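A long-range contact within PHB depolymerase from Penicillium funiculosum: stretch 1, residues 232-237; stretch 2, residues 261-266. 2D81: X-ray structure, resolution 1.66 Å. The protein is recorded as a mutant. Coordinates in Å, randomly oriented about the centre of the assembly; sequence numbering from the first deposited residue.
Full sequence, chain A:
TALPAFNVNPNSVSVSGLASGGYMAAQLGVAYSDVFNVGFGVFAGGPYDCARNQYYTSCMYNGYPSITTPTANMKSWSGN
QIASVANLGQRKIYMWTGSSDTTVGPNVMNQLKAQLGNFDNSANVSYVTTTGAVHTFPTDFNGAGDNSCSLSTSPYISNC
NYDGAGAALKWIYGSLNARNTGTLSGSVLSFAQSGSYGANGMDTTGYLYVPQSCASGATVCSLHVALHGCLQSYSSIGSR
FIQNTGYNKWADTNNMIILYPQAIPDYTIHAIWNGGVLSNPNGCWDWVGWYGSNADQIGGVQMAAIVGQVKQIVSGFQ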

# COMPACT_ATOMS: atom_id res chain seq x y z
N GLN A 232 12.44 -1.96 2.20
CA GLN A 232 12.15 -0.54 2.36
C GLN A 232 11.59 -0.18 3.73
O GLN A 232 11.14 0.95 3.94
CB GLN A 232 11.17 -0.07 1.28
CG GLN A 232 11.76 -0.04 -0.13
CD GLN A 232 10.82 0.59 -1.14
OE1 GLN A 232 11.24 1.38 -1.99
NE2 GLN A 232 9.54 0.26 -1.05
N SER A 233 11.62 -1.11 4.68
CA SER A 233 11.18 -0.78 6.03
C SER A 233 12.18 0.18 6.65
O SER A 233 13.31 0.32 6.17
CB SER A 233 11.09 -2.04 6.90
OG SER A 233 12.37 -2.58 7.17
N TYR A 234 11.77 0.85 7.72
CA TYR A 234 12.64 1.80 8.42
C TYR A 234 13.93 1.10 8.84
O TYR A 234 15.01 1.69 8.84
CB TYR A 234 11.94 2.35 9.65
CG TYR A 234 12.66 3.52 10.28
CD1 TYR A 234 12.45 4.82 9.81
CD2 TYR A 234 13.56 3.33 11.32
CE1 TYR A 234 13.13 5.90 10.37
CE2 TYR A 234 14.24 4.40 11.89
CZ TYR A 234 14.02 5.68 11.41
OH TYR A 234 14.70 6.74 11.97
N SER A 235 13.80 -0.17 9.22
CA SER A 235 14.95 -0.99 9.60
C SER A 235 15.99 -1.04 8.48
O SER A 235 17.20 -1.11 8.75
CB SER A 235 14.48 -2.42 9.93
OG SER A 235 15.57 -3.25 10.27
N SER A 236 15.52 -1.00 7.24
CA SER A 236 16.41 -1.17 6.09
C SER A 236 16.97 0.14 5.56
O SER A 236 18.17 0.25 5.29
CB SER A 236 15.67 -1.90 4.96
OG SER A 236 15.32 -3.22 5.33
N ILE A 237 16.11 1.14 5.41
CA ILE A 237 16.50 2.38 4.75
C ILE A 237 16.15 3.63 5.55
O ILE A 237 16.10 4.74 5.01
CB ILE A 237 15.85 2.50 3.35
CG1 ILE A 237 14.33 2.43 3.47
CG2 ILE A 237 16.38 1.39 2.44
CD1 ILE A 237 13.60 2.61 2.15
N PRO A 261 2.86 2.46 8.07
CA PRO A 261 3.12 1.31 8.95
C PRO A 261 4.48 0.71 8.56
O PRO A 261 4.92 0.87 7.42
CB PRO A 261 1.97 0.36 8.63
CG PRO A 261 0.88 1.29 8.11
CD PRO A 261 1.66 2.24 7.25
N GLN A 262 5.14 0.02 9.48
CA GLN A 262 6.47 -0.51 9.20
C GLN A 262 6.56 -2.01 9.42
O GLN A 262 6.21 -2.52 10.48
CB GLN A 262 7.52 0.18 10.07
CG GLN A 262 7.61 1.70 9.91
CD GLN A 262 7.98 2.12 8.51
OE1 GLN A 262 8.89 1.57 7.89
NE2 GLN A 262 7.28 3.13 7.99
N ALA A 263 7.05 -2.72 8.41
CA ALA A 263 7.40 -4.13 8.58
C ALA A 263 8.81 -4.22 9.16
O ALA A 263 9.43 -3.20 9.44
CB ALA A 263 7.33 -4.86 7.24
N ILE A 264 9.31 -5.44 9.33
CA ILE A 264 10.63 -5.65 9.90
C ILE A 264 11.20 -6.97 9.39
O ILE A 264 10.46 -7.93 9.16
CB ILE A 264 10.55 -5.70 11.46
CG1 ILE A 264 11.95 -5.83 12.07
CG2 ILE A 264 9.70 -6.88 11.90
CD1 ILE A 264 12.77 -4.57 12.01
N PRO A 265 12.52 -7.04 9.16
CA PRO A 265 13.06 -8.30 8.67
C PRO A 265 12.76 -9.42 9.67
O PRO A 265 12.80 -9.21 10.89
CB PRO A 265 14.55 -8.01 8.56
CG PRO A 265 14.56 -6.57 8.14
CD PRO A 265 13.52 -5.96 9.06
N ASP A 266 12.44 -10.60 9.15
CA ASP A 266 12.14 -11.77 9.96
C ASP A 266 12.84 -12.98 9.34
O ASP A 266 12.42 -13.48 8.30
CB ASP A 266 10.62 -11.99 10.02
CG ASP A 266 10.24 -13.34 10.63
OD1 ASP A 266 11.07 -13.96 11.32
OD2 ASP A 266 9.08 -13.77 10.42
O HOH W 1 9.75 2.68 5.45
O HOH W 2 11.33 -1.35 10.18

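This contact joins the start of a helix to an irregular segment 28 or more residues further along the chain. It is small, burying 258 Å² when both sides are summed. Gln262, Ser233 and Ser235 have the most surface covered by the opposing stretch, and the account follows them in turn.

Gln262 makes the one direct hydrogen bond between the stretches. Its CA-to-CB bond points toward stretch 1, and chi1 and chi2 both lie in the m well. The folded side chain brings its amide oxygen to the first turn of the helix. There Tyr234 N donates to Gln262 OE1 at 3.0 Å, with an N-H...acceptor angle of 140°, so the bond is somewhat bent. The backbone N-H groups in the first turn of a helix have no preceding turn to supply carbonyl acceptors. Here a side-chain oxygen from a distant part of the chain serves one of them. The same oxygen also accepts from water 1, with Gln262 OE1 2.8 Å from the water oxygen. This water donates as well to Gln232 O, 2.7 Å from its oxygen, so it links the two stretches just ahead of the helix. Gln262 NE2 is hydrogen-bonded to a residue flanking one of the stretches. Both ends of the amide are therefore engaged. The Tyr234 side chain adds a packing contact, with its CB 3.6 Å from Gln262 OE1, but the end of the side chain leads away.

Ser233 is the N-cap residue, right before the helix. Its carbonyl accepts from within its own stretch: Ser236 N lies 2.8 Å from Ser233 O, and Ile237 N lies 3.0 Å from it. Its CA-to-CB bond points toward stretch 2, and chi1 is in the p well. The backbones come nearest here, with Ser233 CA 5.7 Å from Ala263 CA. Ser233 CB approaches Ala263 O to 3.2 Å, a close packing contact. That carbonyl accepts a hydrogen bond from water 2, whose oxygen is 2.8 Å from Ala263 O. Water 2 in turn accepts from Ser235 N, 2.9 Å from the water oxygen. It thus connects a second N-H of the first helical turn to stretch 2 indirectly. Ser233 OG gives it a further, weak bond at 3.4 Å from the water oxygen.

Ser235 continues the contact on the more exposed side. Its CA-to-CB bond points toward stretch 2, and chi1 is t. Ser235 CB packs against Ile264 CD1 at 3.4 Å. The CA-to-CB bond of Ile264 runs sideways, but the end of its side chain comes nearer, which allows this approach. Ser235 OG lies 3.6 Å from Pro265 CD, a carbon, so the approach is one of packing. The proline ring also meets Ser233, with Ser233 OG 4.0 Å from Pro265 CD. Polar links thus gather around Gln262 and the two waters, while Ile264 and Pro265 contribute packing against the serines.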